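PDB 6W40: denovo NTF2 from Synthetic construct, which is a computationally designed NTF2-like protein without a known natural function, made as a scaffold whose curved sheet and helices are meant to frame a pocket. Local coordinates for residues 30-35 with 111-116; 34-39 with 47-52; 64-69 with 89-94; 70-75 with 82-87. All blocks are in the same frame, centred on the assembly; numbering follows the deposited sequence.

Contact 1. Residues 30-35 with 111-116; sequences MADPDV and KIKKVR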
loop_
_atom_site.group_PDB
_atom_site.type_symbol
_atom_site.label_atom_id
_atom_site.label_comp_id
_atom_site.label_asym_id
_atom_site.label_seq_id
_atom_site.Cartn_x
_atom_site.Cartn_y
_atom_site.Cartn_z
ATOM N N MET A 30 4.576 -10.859 -9.774
ATOM C CA MET A 30 3.421 -10.043 -10.115
ATOM C C MET A 30 3.561 -9.345 -11.460
ATOM O O MET A 30 2.617 -8.680 -11.898
ATOM C CB MET A 30 3.169 -8.997 -9.026
ATOM C CG MET A 30 2.949 -9.574 -7.643
ATOM S SD MET A 30 2.971 -8.272 -6.403
ATOM C CE MET A 30 4.525 -7.477 -6.806
ATOM N N ALA A 31 4.703 -9.479 -12.126
ATOM C CA ALA A 31 4.935 -8.813 -13.399
ATOM C C ALA A 31 4.375 -9.644 -14.546
ATOM O O ALA A 31 4.581 -10.862 -14.601
ATOM C CB ALA A 31 6.429 -8.563 -13.607
ATOM N N ASP A 32 3.660 -8.981 -15.453
ATOM C CA ASP A 32 3.228 -9.620 -16.685
ATOM C C ASP A 32 4.452 -10.072 -17.479
ATOM O O ASP A 32 5.493 -9.407 -17.457
ATOM C CB ASP A 32 2.377 -8.650 -17.509
ATOM C CG ASP A 32 1.834 -9.270 -18.788
ATOM O OD1 ASP A 32 2.620 -9.511 -19.727
ATOM O OD2 ASP A 32 0.611 -9.518 -18.855
ATOM N N PRO A 33 4.367 -11.213 -18.166
ATOM C CA PRO A 33 5.497 -11.650 -19.005
ATOM C C PRO A 33 5.958 -10.600 -20.004
ATOM O O PRO A 33 7.144 -10.563 -20.356
ATOM C CB PRO A 33 4.939 -12.892 -19.711
ATOM C CG PRO A 33 3.907 -13.420 -18.771
ATOM C CD PRO A 33 3.290 -12.217 -18.114
ATOM N N ASP A 34 5.054 -9.740 -20.464
ATOM C CA ASP A 34 5.370 -8.665 -21.397
ATOM C C ASP A 34 5.290 -7.302 -20.716
ATOM O O ASP A 34 4.815 -6.327 -21.300
ATOM C CB ASP A 34 4.437 -8.711 -22.603
ATOM C CG ASP A 34 4.526 -10.020 -23.361
ATOM O OD1 ASP A 34 5.652 -10.524 -23.549
ATOM O OD2 ASP A 34 3.470 -10.546 -23.767
ATOM N N VAL A 35 5.755 -7.223 -19.468
ATOM C CA VAL A 35 5.714 -5.969 -18.728
ATOM C C VAL A 35 6.647 -4.955 -19.380
ATOM O O VAL A 35 7.743 -5.296 -19.845
ATOM C CB VAL A 35 6.080 -6.207 -17.253
ATOM C CG1 VAL A 35 7.466 -6.833 -17.134
ATOM C CG2 VAL A 35 6.003 -4.911 -16.459
ATOM N N LYS A 111 -1.825 -8.740 -13.236
ATOM C CA LYS A 111 -0.380 -8.662 -13.366
ATOM C C LYS A 111 0.031 -7.245 -13.736
ATOM O O LYS A 111 -0.714 -6.517 -14.399
ATOM C CB LYS A 111 0.137 -9.654 -14.417
ATOM C CG LYS A 111 0.077 -11.108 -13.972
ATOM C CD LYS A 111 1.166 -11.414 -12.956
ATOM C CE LYS A 111 0.958 -12.768 -12.301
ATOM N NZ LYS A 111 -0.207 -12.759 -11.371
ATOM N N ILE A 112 1.223 -6.859 -13.290
ATOM C CA ILE A 112 1.757 -5.537 -13.602
ATOM C C ILE A 112 2.195 -5.540 -15.064
ATOM O O ILE A 112 3.144 -6.236 -15.436
ATOM C CB ILE A 112 2.915 -5.160 -12.673
ATOM C CG1 ILE A 112 2.460 -5.179 -11.212
ATOM C CG2 ILE A 112 3.456 -3.792 -13.038
ATOM C CD1 ILE A 112 3.562 -4.855 -10.225
ATOM N N LYS A 113 1.499 -4.764 -15.895
ATOM C CA LYS A 113 1.784 -4.705 -17.323
ATOM C C LYS A 113 2.736 -3.576 -17.689
ATOM O O LYS A 113 3.472 -3.693 -18.676
ATOM C CB LYS A 113 0.479 -4.556 -18.115
ATOM C CG LYS A 113 0.658 -4.495 -19.629
ATOM C CD LYS A 113 1.372 -5.730 -20.164
ATOM C CE LYS A 113 1.725 -5.571 -21.637
ATOM N NZ LYS A 113 2.700 -4.468 -21.864
ATOM N N LYS A 114 2.752 -2.486 -16.922
ATOM C CA LYS A 114 3.625 -1.365 -17.237
ATOM C C LYS A 114 4.019 -0.639 -15.959
ATOM O O LYS A 114 3.186 -0.420 -15.076
ATOM C CB LYS A 114 2.949 -0.394 -18.211
ATOM C CG LYS A 114 3.850 0.725 -18.698
ATOM C CD LYS A 114 3.130 1.610 -19.697
ATOM C CE LYS A 114 4.056 2.675 -20.248
ATOM N NZ LYS A 114 3.368 3.553 -21.232
ATOM N N VAL A 115 5.297 -0.273 -15.871
ATOM C CA VAL A 115 5.826 0.535 -14.779
ATOM C C VAL A 115 6.552 1.727 -15.383
ATOM O O VAL A 115 7.360 1.564 -16.303
ATOM C CB VAL A 115 6.783 -0.263 -13.873
ATOM C CG1 VAL A 115 7.341 0.631 -12.772
ATOM C CG2 VAL A 115 6.079 -1.465 -13.277
ATOM N N ARG A 116 6.262 2.920 -14.873
ATOM C CA ARG A 116 6.994 4.124 -15.240
ATOM C C ARG A 116 7.553 4.757 -13.977
ATOM O O ARG A 116 6.842 4.885 -12.975
ATOM C CB ARG A 116 6.111 5.125 -15.989
ATOM C CG ARG A 116 6.874 6.367 -16.427
ATOM C CD ARG A 116 6.044 7.290 -17.300
ATOM N NE ARG A 116 6.861 8.370 -17.847
ATOM C CZ ARG A 116 6.396 9.349 -18.616
ATOM N NH1 ARG A 116 5.110 9.394 -18.934
ATOM N NH2 ARG A 116 7.219 10.286 -19.065
#
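Lys113 reaches over the turn from Asp32 to Val35 and ends on the backbone carbonyl of Asp34. Its CB points away from segment 30-35 and CG stands anti to the backbone N (chi1 -180°); bends at chi2 and chi4 then bring the chain back. CD passes 3.8 Å from Asp32 CG, CE comes to 3.2 Å from Asp34 O, and NZ donates to Asp34 O at 2.9 Å, tilted from the carbonyl plane. An alanine here would probably leave Asp34 O without this donor and uncover the side of the Asp32 carboxylate. The turn is type I, and Asp32 OD1 accepts from Asp34 N at 2.6 Å in an Asx turn. Two nearly straight backbone bonds join the segments: Ile112 N to Met30 O (2.7 Å) and Asp32 N to Ile112 O (2.8 Å). On the buried side, Met30 and Ile112 both touch helix 2-18. The pairing of Ala31 with Ile112 is a parallel bridge, bringing the chain from helix 27-30 onto strand 111-119 of the curved NTF2-like sheet.

Contact 2. Residues 34-39 with 47-52; sequences DVKFQV and HRHGRE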
loop_
_atom_site.group_PDB
_atom_site.type_symbol
_atom_site.label_atom_id
_atom_site.label_comp_id
_atom_site.label_asym_id
_atom_site.label_seq_id
_atom_site.Cartn_x
_atom_site.Cartn_y
_atom_site.Cartn_z
ATOM N N ASP A 34 5.054 -9.740 -20.464
ATOM C CA ASP A 34 5.370 -8.665 -21.397
ATOM C C ASP A 34 5.290 -7.302 -20.716
ATOM O O ASP A 34 4.815 -6.327 -21.300
ATOM C CB ASP A 34 4.437 -8.711 -22.603
ATOM C CG ASP A 34 4.526 -10.020 -23.361
ATOM O OD1 ASP A 34 5.652 -10.524 -23.549
ATOM O OD2 ASP A 34 3.470 -10.546 -23.767
ATOM N N VAL A 35 5.755 -7.223 -19.468
ATOM C CA VAL A 35 5.714 -5.969 -18.728
ATOM C C VAL A 35 6.647 -4.955 -19.380
ATOM O O VAL A 35 7.743 -5.296 -19.845
ATOM C CB VAL A 35 6.080 -6.207 -17.253
ATOM C CG1 VAL A 35 7.466 -6.833 -17.134
ATOM C CG2 VAL A 35 6.003 -4.911 -16.459
ATOM N N LYS A 36 6.202 -3.703 -19.441
ATOM C CA LYS A 36 7.013 -2.607 -19.946
ATOM C C LYS A 36 7.534 -1.765 -18.790
ATOM O O LYS A 36 6.878 -1.621 -17.756
ATOM C CB LYS A 36 6.219 -1.723 -20.909
ATOM C CG LYS A 36 6.037 -2.313 -22.290
ATOM C CD LYS A 36 5.424 -1.300 -23.238
ATOM C CE LYS A 36 5.457 -1.805 -24.666
ATOM N NZ LYS A 36 6.849 -2.108 -25.101
ATOM N N PHE A 37 8.722 -1.196 -18.984
ATOM C CA PHE A 37 9.392 -0.414 -17.953
ATOM C C PHE A 37 10.123 0.736 -18.622
ATOM O O PHE A 37 10.968 0.509 -19.494
ATOM C CB PHE A 37 10.373 -1.281 -17.160
ATOM C CG PHE A 37 10.963 -0.598 -15.960
ATOM C CD1 PHE A 37 10.247 0.363 -15.266
ATOM C CD2 PHE A 37 12.239 -0.919 -15.527
ATOM C CE1 PHE A 37 10.793 0.988 -14.160
ATOM C CE2 PHE A 37 12.790 -0.297 -14.423
ATOM C CZ PHE A 37 12.065 0.656 -13.738
ATOM N N GLN A 38 9.801 1.963 -18.222
ATOM C CA GLN A 38 10.517 3.137 -18.700
ATOM C C GLN A 38 10.938 3.989 -17.513
ATOM O O GLN A 38 10.116 4.307 -16.646
ATOM C CB GLN A 38 9.677 3.957 -19.687
ATOM C CG GLN A 38 8.240 4.207 -19.277
ATOM C CD GLN A 38 7.511 5.085 -20.276
ATOM O OE1 GLN A 38 6.367 4.814 -20.643
ATOM N NE2 GLN A 38 8.173 6.147 -20.722
ATOM N N VAL A 39 12.220 4.342 -17.476
ATOM C CA VAL A 39 12.799 5.144 -16.405
ATOM C C VAL A 39 13.153 6.510 -16.972
ATOM O O VAL A 39 13.745 6.607 -18.053
ATOM C CB VAL A 39 14.043 4.467 -15.802
ATOM C CG1 VAL A 39 14.368 5.069 -14.445
ATOM C CG2 VAL A 39 13.838 2.967 -15.698
ATOM N N HIS A 47 14.143 2.289 -21.719
ATOM C CA HIS A 47 12.945 1.524 -22.056
ATOM C C HIS A 47 13.309 0.049 -22.121
ATOM O O HIS A 47 14.203 -0.335 -22.881
ATOM C CB HIS A 47 12.344 1.982 -23.390
ATOM C CG HIS A 47 11.751 3.356 -23.349
ATOM N ND1 HIS A 47 10.392 3.578 -23.264
ATOM C CD2 HIS A 47 12.330 4.580 -23.384
ATOM C CE1 HIS A 47 10.161 4.878 -23.247
ATOM N NE2 HIS A 47 11.319 5.509 -23.318
ATOM N N ARG A 48 12.624 -0.772 -21.330
ATOM C CA ARG A 48 12.842 -2.211 -21.325
ATOM C C ARG A 48 11.517 -2.926 -21.537
ATOM O O ARG A 48 10.450 -2.400 -21.208
ATOM C CB ARG A 48 13.481 -2.690 -20.009
ATOM C CG ARG A 48 14.527 -1.748 -19.429
ATOM C CD ARG A 48 15.723 -1.566 -20.355
ATOM N NE ARG A 48 16.736 -2.601 -20.185
ATOM C CZ ARG A 48 17.987 -2.492 -20.623
ATOM N NH1 ARG A 48 18.374 -1.388 -21.249
ATOM N NH2 ARG A 48 18.851 -3.478 -20.427
ATOM N N HIS A 49 11.596 -4.135 -22.089
ATOM C CA HIS A 49 10.424 -4.966 -22.325
ATOM C C HIS A 49 10.750 -6.415 -21.993
ATOM O O HIS A 49 11.879 -6.876 -22.191
ATOM C CB HIS A 49 9.934 -4.857 -23.772
ATOM C CG HIS A 49 8.645 -5.574 -24.027
ATOM N ND1 HIS A 49 7.423 -4.937 -23.998
ATOM C CD2 HIS A 49 8.386 -6.873 -24.306
ATOM C CE1 HIS A 49 6.467 -5.813 -24.257
ATOM N NE2 HIS A 49 7.025 -6.994 -24.447
ATOM N N GLY A 50 9.742 -7.132 -21.493
ATOM C CA GLY A 50 9.928 -8.503 -21.058
ATOM C C GLY A 50 10.180 -8.589 -19.565
ATOM O O GLY A 50 10.820 -7.701 -18.995
ATOM N N ARG A 51 9.694 -9.650 -18.914
ATOM C CA ARG A 51 9.787 -9.720 -17.456
ATOM C C ARG A 51 11.237 -9.762 -16.990
ATOM O O ARG A 51 11.583 -9.155 -15.970
ATOM C CB ARG A 51 9.024 -10.937 -16.932
ATOM C CG ARG A 51 8.732 -10.879 -15.440
ATOM C CD ARG A 51 8.420 -12.257 -14.868
ATOM N NE ARG A 51 7.304 -12.915 -15.545
ATOM C CZ ARG A 51 6.646 -13.959 -15.049
ATOM N NH1 ARG A 51 6.989 -14.456 -13.868
ATOM N NH2 ARG A 51 5.641 -14.502 -15.726
ATOM N N GLU A 52 12.102 -10.468 -17.723
ATOM C CA GLU A 52 13.488 -10.616 -17.291
ATOM C C GLU A 52 14.292 -9.340 -17.517
ATOM O O GLU A 52 15.118 -8.971 -16.675
ATOM C CB GLU A 52 14.142 -11.797 -18.009
ATOM C CG GLU A 52 13.433 -13.125 -17.787
ATOM C CD GLU A 52 13.353 -13.514 -16.322
ATOM O OE1 GLU A 52 14.248 -13.119 -15.545
ATOM O OE2 GLU A 52 12.391 -14.217 -15.946
#
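The antiparallel hairpin of strands 35-41 and 44-49 carries this contact, with Phe37 facing Arg48 in a hydrogen-bonded pair and Lys36-His49 and Gln38-His47 as the non-hydrogen-bonded pairs beside it. Arg48 N donates to Phe37 O at 2.8 Å, and Phe37 N returns a bond to Arg48 O at 3.1 Å. Where the strand gives way to helix 51-65, Gly50, at the N-cap position, still donates from its N to Val35 O. On the face of Lys36 and Gln38 the two histidines are held differently. His49 CG, anti to its backbone N (chi1 -174°), lies 4.0 Å from Lys36 NZ. That NZ bonds to His49 ND1 at 3.1 Å from 31° out of the ring plane, and Lys36 CG lies 3.4 Å from His49 ND1; Asp34 CB meets the far nitrogen, His49 NE2, at 3.6 Å. Gln38 instead lies alongside His47, its CB over the ring face in a CH-pi contact, 4.0 Å from the centroid. Phe37 turns to the other face, and both it and Val35 pack on Val54 of helix 51-65. Since His49 ND1 accepts from a lysine ammonium, that nitrogen should carry no proton, and the nearby positive charge would probably disfavour protonation of the ring.

Contact 3. Residues 64-69 with 89-94; sequences HWRVRN and ETSYGD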
loop_
_atom_site.group_PDB
_atom_site.type_symbol
_atom_site.label_atom_id
_atom_site.label_comp_id
_atom_site.label_asym_id
_atom_site.label_seq_id
_atom_site.Cartn_x
_atom_site.Cartn_y
_atom_site.Cartn_z
ATOM N N HIS A 64 21.165 1.440 -7.058
ATOM C CA HIS A 64 21.882 2.708 -7.132
ATOM C C HIS A 64 21.421 3.680 -6.054
ATOM O O HIS A 64 22.210 4.514 -5.597
ATOM C CB HIS A 64 21.711 3.332 -8.516
ATOM C CG HIS A 64 22.593 4.519 -8.755
ATOM N ND1 HIS A 64 22.201 5.808 -8.472
ATOM C CD2 HIS A 64 23.848 4.609 -9.255
ATOM C CE1 HIS A 64 23.175 6.643 -8.787
ATOM N NE2 HIS A 64 24.186 5.941 -9.263
ATOM N N TRP A 65 20.161 3.593 -5.638
ATOM C CA TRP A 65 19.636 4.436 -4.573
ATOM C C TRP A 65 19.504 3.702 -3.245
ATOM O O TRP A 65 19.123 4.325 -2.250
ATOM C CB TRP A 65 18.277 5.021 -4.979
ATOM C CG TRP A 65 18.368 6.249 -5.837
ATOM C CD1 TRP A 65 18.309 7.545 -5.416
ATOM C CD2 TRP A 65 18.534 6.297 -7.260
ATOM N NE1 TRP A 65 18.429 8.398 -6.487
ATOM C CE2 TRP A 65 18.569 7.657 -7.631
ATOM C CE3 TRP A 65 18.659 5.324 -8.255
ATOM C CZ2 TRP A 65 18.721 8.067 -8.954
ATOM C CZ3 TRP A 65 18.813 5.735 -9.569
ATOM C CH2 TRP A 65 18.840 7.093 -9.906
ATOM N N ARG A 66 19.822 2.407 -3.206
ATOM C CA ARG A 66 19.696 1.589 -1.996
ATOM C C ARG A 66 18.279 1.671 -1.434
ATOM O O ARG A 66 18.063 1.919 -0.246
ATOM C CB ARG A 66 20.729 1.996 -0.945
ATOM C CG ARG A 66 22.152 2.085 -1.470
ATOM C CD ARG A 66 23.150 2.254 -0.335
ATOM N NE ARG A 66 24.505 2.493 -0.825
ATOM C CZ ARG A 66 25.587 2.507 -0.055
ATOM N NH1 ARG A 66 25.480 2.288 1.249
ATOM N NH2 ARG A 66 26.780 2.736 -0.588
ATOM N N VAL A 67 17.301 1.455 -2.313
ATOM C CA VAL A 67 15.904 1.672 -1.959
ATOM C C VAL A 67 15.416 0.547 -1.059
ATOM O O VAL A 67 15.582 -0.639 -1.371
ATOM C CB VAL A 67 15.042 1.781 -3.224
ATOM C CG1 VAL A 67 13.569 1.885 -2.856
ATOM C CG2 VAL A 67 15.473 2.974 -4.056
ATOM N N ARG A 68 14.813 0.919 0.069
ATOM C CA ARG A 68 14.079 -0.012 0.916
ATOM C C ARG A 68 12.579 0.048 0.659
ATOM O O ARG A 68 11.938 -0.991 0.480
ATOM C CB ARG A 68 14.370 0.270 2.393
ATOM C CG ARG A 68 15.771 -0.111 2.832
ATOM C CD ARG A 68 15.969 0.164 4.312
ATOM N NE ARG A 68 17.249 -0.342 4.794
ATOM C CZ ARG A 68 17.683 -0.203 6.041
ATOM N NH1 ARG A 68 16.939 0.431 6.937
ATOM N NH2 ARG A 68 18.862 -0.696 6.395
ATOM N N ASN A 69 12.008 1.249 0.633
ATOM C CA ASN A 69 10.603 1.440 0.299
ATOM C C ASN A 69 10.445 2.846 -0.272
ATOM O O ASN A 69 11.428 3.503 -0.628
ATOM C CB ASN A 69 9.716 1.193 1.528
ATOM C CG ASN A 69 8.274 0.894 1.158
ATOM O OD1 ASN A 69 7.974 0.541 0.018
ATOM N ND2 ASN A 69 7.374 1.039 2.123
ATOM N N GLU A 89 12.969 5.848 0.361
ATOM C CA GLU A 89 13.352 5.401 1.699
ATOM C C GLU A 89 14.619 4.573 1.529
ATOM O O GLU A 89 14.570 3.370 1.267
ATOM C CB GLU A 89 12.235 4.605 2.365
ATOM C CG GLU A 89 12.617 4.031 3.722
ATOM C CD GLU A 89 11.575 3.075 4.267
ATOM O OE1 GLU A 89 10.382 3.242 3.937
ATOM O OE2 GLU A 89 11.951 2.151 5.019
ATOM N N THR A 90 15.764 5.229 1.666
ATOM C CA THR A 90 17.043 4.590 1.408
ATOM C C THR A 90 17.640 4.028 2.695
ATOM O O THR A 90 17.183 4.310 3.804
ATOM C CB THR A 90 18.012 5.579 0.763
ATOM O OG1 THR A 90 18.341 6.606 1.706
ATOM C CG2 THR A 90 17.376 6.214 -0.464
ATOM N N SER A 91 18.681 3.216 2.529
ATOM C CA SER A 91 19.410 2.647 3.653
ATOM C C SER A 91 20.609 3.492 4.064
ATOM O O SER A 91 21.356 3.082 4.959
ATOM C CB SER A 91 19.870 1.224 3.318
ATOM O OG SER A 91 20.772 1.219 2.227
ATOM N N TYR A 92 20.808 4.650 3.437
ATOM C CA TYR A 92 21.905 5.530 3.812
ATOM C C TYR A 92 21.707 6.058 5.230
ATOM O O TYR A 92 20.611 6.014 5.796
ATOM C CB TYR A 92 22.016 6.702 2.835
ATOM C CG TYR A 92 22.528 6.333 1.460
ATOM C CD1 TYR A 92 21.650 6.003 0.435
ATOM C CD2 TYR A 92 23.890 6.327 1.183
ATOM C CE1 TYR A 92 22.114 5.670 -0.826
ATOM C CE2 TYR A 92 24.364 5.995 -0.073
ATOM C CZ TYR A 92 23.472 5.668 -1.074
ATOM O OH TYR A 92 23.939 5.337 -2.325
ATOM N N GLY A 93 22.793 6.568 5.805
ATOM C CA GLY A 93 22.752 7.116 7.144
ATOM C C GLY A 93 22.111 8.478 7.276
ATOM O O GLY A 93 22.112 9.045 8.372
ATOM N N ASP A 94 21.558 9.022 6.193
ATOM C CA ASP A 94 20.945 10.347 6.243
ATOM C C ASP A 94 19.975 10.475 5.066
ATOM O O ASP A 94 19.414 9.474 4.612
ATOM C CB ASP A 94 22.050 11.422 6.263
ATOM C CG ASP A 94 23.081 11.216 5.174
ATOM O OD1 ASP A 94 22.705 11.251 3.985
ATOM O OD2 ASP A 94 24.268 11.018 5.506
#
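One face of the Tyr92 ring is covered by Arg66, whose guanidinium lies flat on it with centres 4.3 Å apart and planes 25° from parallel. Arg66 CD adds a CH-pi contact over the same face, 3.8 Å from the ring centroid. At the ring's edge, near its plane, Trp65 O comes to 3.6 Å from Tyr92 CE1, and the ring also stacks with His97. Arg66 CG is set anti to the carbonyl carbon (chi1 -50°), and the chain, extended from CG to NE, carries the guanidinium on to the ring; Arg66 CB touches Ser91 OG at 3.3 Å. A second guanidinium, that of Arg68, has Ser91 CA over one face, and Ser91 CB approaches Arg68 NE at 3.4 Å. Next to them strands 67-72 and 81-90 pair through a classic beta bulge, where Arg68 and Asn69 both face Glu89. Glu89 O takes a bond from Arg68 N at 2.7 Å and a weak one from Asn69 N, while Glu89 N donates to Asn69 O. Past the bulge, Ser91 N donates to Arg66 O. Thr90 sets CG2 3.1 Å from Trp65 O, and its hydroxyl is hydrogen-bonded to Asp98.

Contact 4. Residues 70-75 with 82-87; sequences IRIHDI and LVVEGR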
loop_
_atom_site.group_PDB
_atom_site.type_symbol
_atom_site.label_atom_id
_atom_site.label_comp_id
_atom_site.label_asym_id
_atom_site.label_seq_id
_atom_site.Cartn_x
_atom_site.Cartn_y
_atom_site.Cartn_z
ATOM N N ILE A 70 9.201 3.313 -0.358
ATOM C CA ILE A 70 8.878 4.612 -0.939
ATOM C C ILE A 70 8.030 5.378 0.068
ATOM O O ILE A 70 6.879 5.006 0.326
ATOM C CB ILE A 70 8.143 4.478 -2.278
ATOM C CG1 ILE A 70 8.992 3.690 -3.274
ATOM C CG2 ILE A 70 7.799 5.851 -2.841
ATOM C CD1 ILE A 70 8.263 3.335 -4.542
ATOM N N ARG A 71 8.593 6.445 0.633
ATOM C CA ARG A 71 7.836 7.337 1.505
ATOM C C ARG A 71 6.789 8.067 0.673
ATOM O O ARG A 71 7.115 8.988 -0.081
ATOM C CB ARG A 71 8.771 8.322 2.200
ATOM C CG ARG A 71 8.054 9.346 3.066
ATOM C CD ARG A 71 7.294 8.677 4.199
ATOM N NE ARG A 71 8.189 8.001 5.133
ATOM C CZ ARG A 71 8.733 8.580 6.198
ATOM N NH1 ARG A 71 8.475 9.852 6.470
ATOM N NH2 ARG A 71 9.537 7.886 6.993
ATOM N N ILE A 72 5.532 7.660 0.816
ATOM C CA ILE A 72 4.471 8.093 -0.086
ATOM C C ILE A 72 3.939 9.450 0.350
ATOM O O ILE A 72 3.652 9.669 1.534
ATOM C CB ILE A 72 3.346 7.048 -0.130
ATOM C CG1 ILE A 72 3.861 5.751 -0.753
ATOM C CG2 ILE A 72 2.146 7.582 -0.893
ATOM C CD1 ILE A 72 2.864 4.629 -0.720
ATOM N N HIS A 73 3.800 10.364 -0.611
ATOM C CA HIS A 73 3.180 11.664 -0.386
ATOM C C HIS A 73 1.732 11.715 -0.854
ATOM O O HIS A 73 0.882 12.276 -0.156
ATOM C CB HIS A 73 3.979 12.765 -1.093
ATOM C CG HIS A 73 5.397 12.882 -0.627
ATOM N ND1 HIS A 73 6.321 13.691 -1.253
ATOM C CD2 HIS A 73 6.050 12.294 0.403
ATOM C CE1 HIS A 73 7.482 13.595 -0.629
ATOM N NE2 HIS A 73 7.345 12.753 0.379
ATOM N N ASP A 74 1.429 11.145 -2.019
ATOM C CA ASP A 74 0.060 11.101 -2.515
ATOM C C ASP A 74 -0.086 9.922 -3.467
ATOM O O ASP A 74 0.873 9.520 -4.132
ATOM C CB ASP A 74 -0.330 12.408 -3.216
ATOM C CG ASP A 74 -1.822 12.504 -3.484
ATOM O OD1 ASP A 74 -2.573 11.614 -3.028
ATOM O OD2 ASP A 74 -2.245 13.470 -4.152
ATOM N N ILE A 75 -1.299 9.375 -3.522
ATOM C CA ILE A 75 -1.620 8.238 -4.377
ATOM C C ILE A 75 -3.000 8.454 -4.979
ATOM O O ILE A 75 -3.934 8.871 -4.287
ATOM C CB ILE A 75 -1.571 6.902 -3.604
ATOM C CG1 ILE A 75 -0.128 6.479 -3.347
ATOM C CG2 ILE A 75 -2.293 5.806 -4.368
ATOM C CD1 ILE A 75 -0.004 5.085 -2.770
ATOM N N LEU A 82 -2.063 2.914 -11.131
ATOM C CA LEU A 82 -1.619 3.452 -9.854
ATOM C C LEU A 82 -0.672 4.616 -10.111
ATOM O O LEU A 82 0.262 4.493 -10.909
ATOM C CB LEU A 82 -0.915 2.381 -9.022
ATOM C CG LEU A 82 -0.080 2.934 -7.865
ATOM C CD1 LEU A 82 -0.971 3.352 -6.705
ATOM C CD2 LEU A 82 0.988 1.943 -7.420
ATOM N N VAL A 83 -0.916 5.741 -9.444
ATOM C CA VAL A 83 -0.060 6.917 -9.551
ATOM C C VAL A 83 0.420 7.271 -8.151
ATOM O O VAL A 83 -0.394 7.554 -7.264
ATOM C CB VAL A 83 -0.787 8.104 -10.200
ATOM C CG1 VAL A 83 0.152 9.293 -10.312
ATOM C CG2 VAL A 83 -1.317 7.716 -11.571
ATOM N N VAL A 84 1.736 7.255 -7.957
ATOM C CA VAL A 84 2.353 7.518 -6.662
ATOM C C VAL A 84 3.336 8.668 -6.815
ATOM O O VAL A 84 4.156 8.672 -7.740
ATOM C CB VAL A 84 3.068 6.272 -6.107
ATOM C CG1 VAL A 84 3.793 6.607 -4.813
ATOM C CG2 VAL A 84 2.081 5.142 -5.888
ATOM N N GLU A 85 3.247 9.641 -5.914
ATOM C CA GLU A 85 4.262 10.672 -5.748
ATOM C C GLU A 85 4.846 10.531 -4.352
ATOM O O GLU A 85 4.099 10.521 -3.368
ATOM C CB GLU A 85 3.674 12.073 -5.945
ATOM C CG GLU A 85 2.824 12.232 -7.192
ATOM C CD GLU A 85 2.335 13.653 -7.378
ATOM O OE1 GLU A 85 3.050 14.451 -8.022
ATOM O OE2 GLU A 85 1.243 13.979 -6.866
ATOM N N GLY A 86 6.159 10.411 -4.265
ATOM C CA GLY A 86 6.803 10.173 -2.989
ATOM C C GLY A 86 8.282 10.505 -2.962
ATOM O O GLY A 86 8.767 11.331 -3.738
ATOM N N ARG A 87 8.997 9.845 -2.050
ATOM C CA ARG A 87 10.404 10.113 -1.797
ATOM C C ARG A 87 11.061 8.807 -1.371
ATOM O O ARG A 87 10.449 8.008 -0.657
ATOM C CB ARG A 87 10.562 11.189 -0.715
ATOM C CG ARG A 87 11.918 11.874 -0.649
ATOM C CD ARG A 87 11.811 13.162 0.164
ATOM N NE ARG A 87 13.111 13.734 0.506
ATOM C CZ ARG A 87 13.727 14.678 -0.199
ATOM N NH1 ARG A 87 13.169 15.158 -1.302
ATOM N NH2 ARG A 87 14.909 15.131 0.194
#
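Ile75 fits between two side chains of the facing strand: its CG2, anti to the backbone N, meets Leu82 CD1 at 3.6 Å, while its CG1 runs beside Val84 and touches Val84 CG2 at 3.6 Å. The other methyl of that valine, CG1, faces Ile72 CG1; Val84 thus turns one methyl to each isoleucine, and with Ile72 and Ile75 also in contact the three form one apolar patch. An alanine in place of Ile75 would probably open a gap between Leu82 and Val84 and leave their methyls without this neighbour. The hollow on this face is at Gly86, where a CB would collide with Arg71 O and press on Ile70 CG2. From the other side the His73 ring lies over Gly86 CA, 3.9 Å from CA to ring centroid and 12° off the normal. The ring sits at a classic beta bulge in this antiparallel pairing: His73 and Asp74 both face Glu85, and Glu85 O accepts from His73 N (2.8 Å) and Asp74 N (3.1 Å). There strand 67-72 turns the corner into strand 74-78. On the face away from Ile72, Ile75 and Val84, the like charges Asp74 OD2 and Glu85 OE2 stand 4.4 Å apart, Asp74 forming a salt bridge with Lys76. Ile72 also packs on Met20 of the second subunit.

Contacts 1 and 2 adjoin, with centres about 7 Å apart and Asp34 and Val35 in both; probable backbone bonds of 2.8 Å, Val115 N to Lys36 O and Lys36 N to Lys113 O, tie strand 35-41 to strand 111-119. Contacts 3 and 4 follow one another on strands 67-72 and 81-90, centres about 16 Å apart, and both contain a beta bulge. The two pairs occupy separate regions of one curved sheet: the centres of contacts 1 and 3 are about 24 Å apart and those of contacts 2 and 4 about 21 Å. Helix 51-65 spans contacts 2 and 3. A pocket on the concave side is an inference from the NTF2-like fold.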